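Local coordinates for porin (Acinetobacter baumannii AB307-0294, PDB 5DL7), which probably acts as an outer-membrane beta-barrel porin of the OprD family, giving small solutes a route across the outer membrane, and carries several bound calcium ions, at residues N79-G82 with S83-D86; K114-R118 with K119-F123; D183-N186 with H187-N190; L356-G359 with D360-F363. All coordinates share one frame; numbering follows the deposited sequence.

How the contacts relate
None of the four contacts nests in or crosses another; they follow in series along the chain. Contact 1 shapes the start of the loop that leaves strand 66-79 and returns in strand 105-117. Contact 2 is the tight turn at the far end of that strand, joining it to strand 120-124, with its centre about 44 Å from that of contact 1. Contact 3 folds the loop between the short strands 181-182 and 193-194, and contact 4 turns the chain from strand 341-353 into strand 363-375. Distant in sequence, these last two meet in space: CD1 of L356 packs 3.6 Å from O of R188, tying two loops together.

Contact 1. Residues N79-G82 with S83-D86; sequences NLMG and SRAD
CB of M81 packs 4.0 Å from CB of A85, and the rest of the M81 side chain crosses obliquely over R84. It runs straight out to SD and then bends (chi3 64°), which places the terminal CE 4.1 Å from CG of R84. Farther out, NH1 of R84 forms a salt bridge with D87. Two residues before M81, the N79 amide is gripped at both ends. Its OD1 accepts from M81 N at 2.9 Å, with the donor well above the carbonyl plane, and this is an Asx turn. The turn takes over where barrel strand 66-79 ends, and G82, with positive phi, then leads the chain into a 3-10 segment. The other end of the amide, ND2, donates to G82 O at 3.2 Å and also to D104, which helps to bind a calcium ion; together these bonds fix the rotation of the amide. G82 O also accepts a weak bond from A85 N (3.4 Å). One water donates both to G82 O and, at 2.6 Å, to OD1 of D86, which in addition takes the backbone N-H of the calcium-site residue R102.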
loop_
_atom_site.group_PDB
_atom_site.type_symbol
_atom_site.label_atom_id
_atom_site.label_comp_id
_atom_site.label_asym_id
_atom_site.label_seq_id
_atom_site.Cartn_x
_atom_site.Cartn_y
_atom_site.Cartn_z
ATOM N N ASN A 79 -7.847 16.814 -12.806
ATOM C CA ASN A 79 -8.821 17.059 -11.802
ATOM C C ASN A 79 -10.182 17.118 -12.564
ATOM O O ASN A 79 -10.324 17.839 -13.509
ATOM C CB ASN A 79 -8.502 18.440 -11.203
ATOM C CG ASN A 79 -9.517 18.905 -10.236
ATOM O OD1 ASN A 79 -10.365 18.168 -9.706
ATOM N ND2 ASN A 79 -9.478 20.191 -10.000
ATOM N N LEU A 80 -11.213 16.473 -12.017
ATOM C CA LEU A 80 -12.557 16.502 -12.616
ATOM C C LEU A 80 -13.514 17.349 -11.809
ATOM O O LEU A 80 -14.640 17.586 -12.272
ATOM C CB LEU A 80 -13.086 15.075 -12.748
ATOM C CG LEU A 80 -12.224 14.134 -13.591
ATOM C CD1 LEU A 80 -12.713 12.702 -13.423
ATOM C CD2 LEU A 80 -12.136 14.632 -15.027
ATOM N N MET A 81 -13.103 17.860 -10.635
ATOM C CA MET A 81 -14.017 18.768 -9.904
ATOM C C MET A 81 -13.820 20.244 -10.080
ATOM O O MET A 81 -14.482 21.008 -9.390
ATOM C CB MET A 81 -13.885 18.468 -8.390
ATOM C CG MET A 81 -14.513 17.190 -7.952
ATOM S SD MET A 81 -14.450 16.850 -6.190
ATOM C CE MET A 81 -15.405 18.104 -5.425
ATOM N N GLY A 82 -12.904 20.690 -10.900
ATOM C CA GLY A 82 -12.703 22.142 -11.040
ATOM C C GLY A 82 -12.264 22.808 -9.721
ATOM O O GLY A 82 -11.651 22.194 -8.836
ATOM N N SER A 83 -12.730 24.063 -9.515
ATOM C CA SER A 83 -12.335 24.788 -8.293
ATOM C C SER A 83 -13.093 24.322 -7.082
ATOM O O SER A 83 -12.718 24.610 -5.975
ATOM C CB SER A 83 -12.638 26.295 -8.469
ATOM O OG SER A 83 -13.990 26.445 -8.871
ATOM N N ARG A 84 -14.176 23.598 -7.304
ATOM C CA ARG A 84 -14.910 22.994 -6.222
ATOM C C ARG A 84 -14.017 22.125 -5.238
ATOM O O ARG A 84 -14.243 22.108 -3.981
ATOM C CB ARG A 84 -16.028 22.185 -6.843
ATOM C CG ARG A 84 -17.146 21.752 -5.961
ATOM C CD ARG A 84 -18.152 22.886 -5.720
ATOM N NE ARG A 84 -18.611 22.787 -4.303
ATOM C CZ ARG A 84 -17.852 22.952 -3.195
ATOM N NH1 ARG A 84 -16.552 23.266 -3.265
ATOM N NH2 ARG A 84 -18.403 22.822 -1.973
ATOM N N ALA A 85 -13.007 21.482 -5.822
ATOM C CA ALA A 85 -12.107 20.619 -5.107
ATOM C C ALA A 85 -11.423 21.356 -3.952
ATOM O O ALA A 85 -11.042 20.757 -2.944
ATOM C CB ALA A 85 -11.020 20.148 -6.101
ATOM N N ASP A 86 -11.272 22.685 -4.136
ATOM C CA ASP A 86 -10.439 23.524 -3.207
ATOM C C ASP A 86 -11.106 23.732 -1.884
ATOM O O ASP A 86 -10.450 24.085 -0.902
ATOM C CB ASP A 86 -10.150 24.906 -3.836
ATOM C CG ASP A 86 -9.516 24.803 -5.223
ATOM O OD1 ASP A 86 -8.979 23.740 -5.619
ATOM O OD2 ASP A 86 -9.475 25.796 -5.913
HETATM O O HOH W 1 -9.107 23.161 -8.177
#

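Contact 2. Residues K114-R118 with K119-F123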
loop_
_atom_site.group_PDB
_atom_site.type_symbol
_atom_site.label_atom_id
_atom_site.label_comp_id
_atom_site.label_asym_id
_atom_site.label_seq_id
_atom_site.Cartn_x
_atom_site.Cartn_y
_atom_site.Cartn_z
ATOM N N LYS A 114 18.300 -1.400 -17.055
ATOM C CA LYS A 114 18.489 -2.737 -16.442
ATOM C C LYS A 114 19.451 -3.529 -17.185
ATOM O O LYS A 114 19.690 -3.425 -18.391
ATOM C CB LYS A 114 17.109 -3.417 -16.265
ATOM C CG LYS A 114 16.424 -3.695 -17.521
ATOM C CD LYS A 114 14.970 -4.198 -17.234
ATOM C CE LYS A 114 14.536 -4.692 -18.622
ATOM N NZ LYS A 114 13.086 -4.997 -18.452
ATOM N N ALA A 115 20.156 -4.391 -16.415
ATOM C CA ALA A 115 21.129 -5.304 -16.930
ATOM C C ALA A 115 21.011 -6.700 -16.271
ATOM O O ALA A 115 20.696 -6.767 -15.102
ATOM C CB ALA A 115 22.549 -4.810 -16.628
ATOM N N LYS A 116 21.246 -7.748 -17.065
ATOM C CA LYS A 116 21.089 -9.089 -16.608
ATOM C C LYS A 116 22.281 -9.957 -16.967
ATOM O O LYS A 116 22.752 -9.894 -18.057
ATOM C CB LYS A 116 19.845 -9.628 -17.240
ATOM C CG LYS A 116 19.576 -11.041 -16.798
ATOM C CD LYS A 116 18.130 -11.325 -16.903
ATOM C CE LYS A 116 17.858 -12.162 -18.081
ATOM N NZ LYS A 116 16.797 -13.045 -17.540
ATOM N N PHE A 117 22.728 -10.705 -15.978
ATOM C CA PHE A 117 23.739 -11.736 -16.112
ATOM C C PHE A 117 23.202 -13.009 -15.476
ATOM O O PHE A 117 22.899 -13.012 -14.309
ATOM C CB PHE A 117 25.024 -11.301 -15.345
ATOM C CG PHE A 117 26.109 -12.341 -15.353
ATOM C CD1 PHE A 117 26.672 -12.704 -16.540
ATOM C CD2 PHE A 117 26.545 -12.940 -14.168
ATOM C CE1 PHE A 117 27.660 -13.685 -16.638
ATOM C CE2 PHE A 117 27.572 -13.900 -14.231
ATOM C CZ PHE A 117 28.082 -14.294 -15.461
ATOM N N ARG A 118 23.110 -14.106 -16.253
ATOM C CA ARG A 118 22.334 -15.239 -15.784
ATOM C C ARG A 118 21.014 -14.908 -15.161
ATOM O O ARG A 118 20.170 -14.275 -15.816
ATOM C CB ARG A 118 23.221 -16.014 -14.880
ATOM C CG ARG A 118 24.451 -16.506 -15.579
ATOM C CD ARG A 118 25.508 -16.978 -14.604
ATOM N NE ARG A 118 25.033 -18.165 -13.879
ATOM C CZ ARG A 118 25.202 -19.434 -14.283
ATOM N NH1 ARG A 118 25.838 -19.760 -15.407
ATOM N NH2 ARG A 118 24.745 -20.410 -13.524
ATOM N N LYS A 119 20.742 -15.237 -13.867
ATOM C CA LYS A 119 19.426 -14.923 -13.348
ATOM C C LYS A 119 19.551 -13.779 -12.267
ATOM O O LYS A 119 18.807 -13.736 -11.269
ATOM C CB LYS A 119 18.670 -16.128 -12.768
ATOM C CG LYS A 119 18.572 -17.360 -13.723
ATOM C CD LYS A 119 17.753 -18.408 -12.913
ATOM C CE LYS A 119 17.573 -19.758 -13.509
ATOM N NZ LYS A 119 16.600 -19.546 -14.606
ATOM N N ASN A 120 20.560 -12.904 -12.463
ATOM C CA ASN A 120 20.847 -11.767 -11.601
ATOM C C ASN A 120 20.460 -10.486 -12.432
ATOM O O ASN A 120 20.845 -10.397 -13.654
ATOM C CB ASN A 120 22.281 -11.668 -11.302
ATOM C CG ASN A 120 22.825 -12.937 -10.622
ATOM O OD1 ASN A 120 22.400 -13.198 -9.516
ATOM N ND2 ASN A 120 23.557 -13.795 -11.389
ATOM N N GLU A 121 19.707 -9.581 -11.826
ATOM C CA GLU A 121 19.336 -8.361 -12.570
ATOM C C GLU A 121 19.589 -7.116 -11.724
ATOM O O GLU A 121 19.443 -7.163 -10.500
ATOM C CB GLU A 121 17.885 -8.408 -12.876
ATOM C CG GLU A 121 17.462 -9.459 -13.834
ATOM C CD GLU A 121 15.964 -9.663 -13.880
ATOM O OE1 GLU A 121 15.324 -9.016 -14.758
ATOM O OE2 GLU A 121 15.482 -10.260 -12.879
ATOM N N LEU A 122 20.129 -6.073 -12.371
ATOM C CA LEU A 122 20.453 -4.831 -11.720
ATOM C C LEU A 122 19.537 -3.759 -12.449
ATOM O O LEU A 122 19.482 -3.734 -13.657
ATOM C CB LEU A 122 21.909 -4.549 -11.932
ATOM C CG LEU A 122 22.414 -3.190 -11.338
ATOM C CD1 LEU A 122 22.239 -3.226 -9.884
ATOM C CD2 LEU A 122 23.867 -2.882 -11.730
ATOM N N PHE A 123 18.918 -2.908 -11.666
ATOM C CA PHE A 123 18.003 -1.848 -12.132
ATOM C C PHE A 123 18.457 -0.526 -11.532
ATOM O O PHE A 123 18.793 -0.536 -10.353
ATOM C CB PHE A 123 16.593 -2.049 -11.679
ATOM C CG PHE A 123 15.974 -3.388 -12.077
ATOM C CD1 PHE A 123 16.194 -4.539 -11.276
ATOM C CD2 PHE A 123 15.068 -3.460 -13.125
ATOM C CE1 PHE A 123 15.657 -5.821 -11.623
ATOM C CE2 PHE A 123 14.497 -4.743 -13.508
ATOM C CZ PHE A 123 14.817 -5.891 -12.735
#
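F117 and N120 sit directly across from each other where the beta hairpin of strands 105-117 and 120-124 turns round through R118 and K119. The ring and the amide lie side by side, their planes 21° apart. F117 O is held twice, by N120 N at 3.0 Å and by N120 ND2 at 3.1 Å, which reach it from opposite faces of the carbonyl plane. With CG beside its own backbone N (chi1 -58°), the N120 side chain folds back far enough for ND2 to make that second bond. CG of R118 covers one face of the F117 ring, over its centre.

Farther from the turn, A115 and L122 form a hydrogen-bonded pair, with L122 N 2.9 Å from A115 O. K116 and E121 run alongside each other, CD of K116 3.7 Å from CG of E121, while their charged ends remain apart. On the same face K114 and F123 also run side by side, with CD of the extended K114 3.8 Å from CE2 of F123.

The next shell positions the polar ends: N120 OD1 bonds to S153, R118 pairs with E155, and E121 bonds to the hydroxyl of Y61. K114 makes a cation-pi contact with Y61 and a salt bridge with D71, and its NZ also hydrogen-bonds to the backbone O of S59.

Contact 3. Residues D183-N186 with H187-N190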
loop_
_atom_site.group_PDB
_atom_site.type_symbol
_atom_site.label_atom_id
_atom_site.label_comp_id
_atom_site.label_asym_id
_atom_site.label_seq_id
_atom_site.Cartn_x
_atom_site.Cartn_y
_atom_site.Cartn_z
ATOM N N ASP A 183 6.630 9.984 7.781
ATOM C CA ASP A 183 5.556 10.873 8.210
ATOM C C ASP A 183 5.443 10.710 9.765
ATOM O O ASP A 183 6.071 9.778 10.380
ATOM C CB ASP A 183 4.258 10.429 7.591
ATOM C CG ASP A 183 4.187 10.780 6.077
ATOM O OD1 ASP A 183 4.701 11.792 5.710
ATOM O OD2 ASP A 183 3.557 9.979 5.397
ATOM N N ASN A 184 4.693 11.648 10.371
ATOM C CA ASN A 184 4.462 11.518 11.840
ATOM C C ASN A 184 2.974 11.282 12.007
ATOM O O ASN A 184 2.176 12.173 11.889
ATOM C CB ASN A 184 4.972 12.762 12.538
ATOM C CG ASN A 184 5.179 12.517 14.065
ATOM O OD1 ASN A 184 5.292 11.318 14.432
ATOM N ND2 ASN A 184 5.206 13.554 14.823
ATOM N N ILE A 185 2.570 10.081 12.204
ATOM C CA ILE A 185 1.148 9.706 12.264
ATOM C C ILE A 185 0.696 9.782 13.735
ATOM O O ILE A 185 1.380 9.116 14.578
ATOM C CB ILE A 185 0.962 8.315 11.688
ATOM C CG1 ILE A 185 1.300 8.398 10.178
ATOM C CG2 ILE A 185 -0.442 7.818 11.889
ATOM C CD1 ILE A 185 1.615 7.091 9.665
ATOM N N ASN A 186 -0.340 10.554 14.053
ATOM C CA ASN A 186 -0.750 10.609 15.456
ATOM C C ASN A 186 0.348 10.955 16.414
ATOM O O ASN A 186 0.331 10.541 17.583
ATOM C CB ASN A 186 -1.458 9.333 15.947
ATOM C CG ASN A 186 -2.651 8.937 15.067
ATOM O OD1 ASN A 186 -3.291 9.782 14.420
ATOM N ND2 ASN A 186 -2.921 7.645 14.963
ATOM N N HIS A 187 1.247 11.878 15.972
ATOM C CA HIS A 187 2.379 12.284 16.801
ATOM C C HIS A 187 3.128 11.106 17.433
ATOM O O HIS A 187 3.635 11.279 18.598
ATOM C CB HIS A 187 1.928 13.247 17.855
ATOM C CG HIS A 187 1.200 14.454 17.350
ATOM N ND1 HIS A 187 1.885 15.468 16.782
ATOM C CD2 HIS A 187 -0.150 14.754 17.145
ATOM C CE1 HIS A 187 1.067 16.420 16.326
ATOM N NE2 HIS A 187 -0.178 15.994 16.525
ATOM N N ARG A 188 3.303 10.077 16.681
ATOM C CA ARG A 188 3.949 8.819 17.108
ATOM C C ARG A 188 5.409 8.995 17.535
ATOM O O ARG A 188 5.924 8.423 18.539
ATOM C CB ARG A 188 3.807 7.809 15.997
ATOM C CG ARG A 188 4.288 6.436 16.215
ATOM C CD ARG A 188 3.786 5.556 15.038
ATOM N NE ARG A 188 2.352 5.460 15.004
ATOM C CZ ARG A 188 1.569 4.917 14.034
ATOM N NH1 ARG A 188 2.142 4.455 12.948
ATOM N NH2 ARG A 188 0.332 4.879 14.035
ATOM N N PHE A 189 6.072 9.901 16.803
ATOM C CA PHE A 189 7.442 10.267 16.966
ATOM C C PHE A 189 7.618 11.753 17.145
ATOM O O PHE A 189 6.625 12.506 17.244
ATOM C CB PHE A 189 8.266 9.692 15.787
ATOM C CG PHE A 189 8.081 8.256 15.513
ATOM C CD1 PHE A 189 8.611 7.267 16.382
ATOM C CD2 PHE A 189 7.299 7.822 14.493
ATOM C CE1 PHE A 189 8.365 5.915 16.192
ATOM C CE2 PHE A 189 7.110 6.449 14.241
ATOM C CZ PHE A 189 7.599 5.521 15.068
ATOM N N ASN A 190 8.874 12.231 17.253
ATOM C CA ASN A 190 9.093 13.626 17.597
ATOM C C ASN A 190 8.694 14.520 16.437
ATOM O O ASN A 190 8.417 15.744 16.720
ATOM C CB ASN A 190 10.579 13.966 17.823
ATOM C CG ASN A 190 11.223 13.373 19.121
ATOM O OD1 ASN A 190 10.497 13.054 19.961
ATOM N ND2 ASN A 190 12.447 13.427 19.164
HETATM O O HOH W 2 1.025 13.797 13.737
#
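I185 lies over one face of the R188 guanidinium, its CB 4.1 Å above the plane and over the centre, with CG2 of I185 3.7 Å from NH2 of R188. The arginine runs out from a CG opposite its backbone N (chi1 -176°) and bends only at chi3, which swings the flat end alongside the isoleucine. One face of the F189 ring is covered by CG of R188, offset toward the rim, and one face of the H187 ring by a water. That water links the two segments, donating to N184 O at 2.7 Å and accepting from H187 N.

The N184 amide makes a pair of bonds to F189, five residues on. F189 N reaches OD1 of N184 at 2.9 Å, in the carbonyl plane and on a lone pair, whereas ND2 of N184 donates to F189 O at 3.0 Å from well above the plane of the F189 carbonyl. R188 N adds a weak bond to I185 O.

Within this porin loop, which follows strand 181-182, R188 extends to other loops: NH1 forms a salt bridge with D311 and NH2 bonds to N314, which also takes ND2 of N186. Buried, with apolar cover on one face and D311 as its partner, R188 probably keeps its charge.

Contact 4. Residues L356-G359 with D360-F363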
loop_
_atom_site.group_PDB
_atom_site.type_symbol
_atom_site.label_atom_id
_atom_site.label_comp_id
_atom_site.label_asym_id
_atom_site.label_seq_id
_atom_site.Cartn_x
_atom_site.Cartn_y
_atom_site.Cartn_z
ATOM N N LEU A 356 0.754 8.632 24.141
ATOM C CA LEU A 356 2.035 9.068 24.831
ATOM C C LEU A 356 1.851 10.256 25.754
ATOM O O LEU A 356 2.524 10.337 26.811
ATOM C CB LEU A 356 3.220 9.408 23.878
ATOM C CG LEU A 356 3.613 8.346 22.851
ATOM C CD1 LEU A 356 4.718 8.937 21.912
ATOM C CD2 LEU A 356 3.816 7.029 23.578
ATOM N N GLN A 357 1.106 11.295 25.371
ATOM C CA GLN A 357 0.953 12.555 26.035
ATOM C C GLN A 357 -0.280 12.646 26.958
ATOM O O GLN A 357 -0.612 13.749 27.409
ATOM C CB GLN A 357 1.006 13.718 24.890
ATOM C CG GLN A 357 1.573 14.970 25.383
ATOM C CD GLN A 357 2.060 15.953 24.309
ATOM O OE1 GLN A 357 2.906 15.416 23.492
ATOM N NE2 GLN A 357 1.617 17.282 24.177
ATOM N N TYR A 358 -0.891 11.467 27.275
ATOM C CA TYR A 358 -2.208 11.382 27.907
ATOM C C TYR A 358 -2.162 10.574 29.183
ATOM O O TYR A 358 -3.258 10.157 29.705
ATOM C CB TYR A 358 -3.315 10.889 26.926
ATOM C CG TYR A 358 -3.522 11.854 25.813
ATOM C CD1 TYR A 358 -2.669 11.729 24.700
ATOM C CD2 TYR A 358 -4.420 12.892 25.858
ATOM C CE1 TYR A 358 -2.793 12.666 23.688
ATOM C CE2 TYR A 358 -4.625 13.775 24.822
ATOM C CZ TYR A 358 -3.733 13.696 23.731
ATOM O OH TYR A 358 -3.875 14.663 22.756
ATOM N N GLY A 359 -1.008 10.425 29.757
ATOM C CA GLY A 359 -0.922 9.625 31.004
ATOM C C GLY A 359 -1.412 8.183 30.803
ATOM O O GLY A 359 -1.089 7.453 29.823
ATOM N N ASP A 360 -2.343 7.773 31.709
ATOM C CA ASP A 360 -2.869 6.384 31.626
ATOM C C ASP A 360 -4.084 6.306 30.750
ATOM O O ASP A 360 -4.616 5.190 30.527
ATOM C CB ASP A 360 -3.351 5.838 33.028
ATOM C CG ASP A 360 -2.201 5.748 33.984
ATOM O OD1 ASP A 360 -1.110 5.280 33.574
ATOM O OD2 ASP A 360 -2.452 6.040 35.154
ATOM N N GLN A 361 -4.523 7.441 30.151
ATOM C CA GLN A 361 -5.629 7.380 29.196
ATOM C C GLN A 361 -5.267 6.531 27.960
ATOM O O GLN A 361 -4.186 6.742 27.388
ATOM C CB GLN A 361 -6.114 8.770 28.859
ATOM C CG GLN A 361 -7.258 8.816 27.899
ATOM C CD GLN A 361 -7.794 10.244 27.723
ATOM O OE1 GLN A 361 -7.090 11.267 27.834
ATOM N NE2 GLN A 361 -8.999 10.292 27.357
ATOM N N ARG A 362 -6.231 5.712 27.535
ATOM C CA ARG A 362 -6.080 4.958 26.306
ATOM C C ARG A 362 -7.187 5.186 25.347
ATOM O O ARG A 362 -8.341 5.545 25.726
ATOM C CB ARG A 362 -5.829 3.484 26.559
ATOM C CG ARG A 362 -4.612 3.178 27.429
ATOM C CD ARG A 362 -3.261 3.358 26.650
ATOM N NE ARG A 362 -2.179 3.071 27.544
ATOM C CZ ARG A 362 -1.515 3.934 28.260
ATOM N NH1 ARG A 362 -1.850 5.203 28.285
ATOM N NH2 ARG A 362 -0.555 3.544 29.084
ATOM N N PHE A 363 -6.953 4.983 24.066
ATOM C CA PHE A 363 -7.864 5.275 23.005
ATOM C C PHE A 363 -8.259 3.960 22.241
ATOM O O PHE A 363 -7.719 2.885 22.465
ATOM C CB PHE A 363 -7.271 6.361 22.062
ATOM C CG PHE A 363 -6.927 7.646 22.768
ATOM C CD1 PHE A 363 -7.944 8.534 23.013
ATOM C CD2 PHE A 363 -5.698 7.804 23.422
ATOM C CE1 PHE A 363 -7.821 9.721 23.695
ATOM C CE2 PHE A 363 -5.495 9.030 24.110
ATOM C CZ PHE A 363 -6.537 9.915 24.250
HETATM O O HOH W 3 1.190 5.532 30.306
#
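Y358 meets Q361 and F363 from its CB outward. CB of Y358 lies 4.0 Å from CB of Q361, with OE1 of Q361 at 3.9 Å. CG, the first ring atom, sits 3.8 Å from CE2 of F363, and CD1 is next to that same CE2. CD2 of Y358 is 3.7 Å from OE1 of Q361, whose amide plane stands 74° from the ring; CZ of F363 is its other neighbour. F363 thus brings its CE2-CZ edge over one face of the tyrosine, toward the rim, in a T-shaped stack with planes 84° apart and centroids 5.2 Å apart. The glutamine is stretched out beyond its CB, CG of Q361 being trans to N (chi1 -179°), and this carries its amide past the tyrosine. P398, from another loop, also touches Y358.

The backbone makes a type II' beta turn from Y358 to Q361, closed by Q361 N donating to Y358 O at 3.0 Å. The turn belongs to the loop linking barrel strands 341-353 and 363-375, and F363 is where the second of them begins.

R362 folds back over the turn, bent at chi2. Its NH1 donates to G359 O at 2.8 Å, on a lone pair and within the guanidinium plane, and also to Q361 O, from above that carbonyl. A water joins NH2 to G359 O at the guanidinium edge. Two carbonyls and a bridging water thus hold the guanidinium against the turn, and they would be expected to stabilise its positive charge; a long, weak ion pair to D354 adds to this.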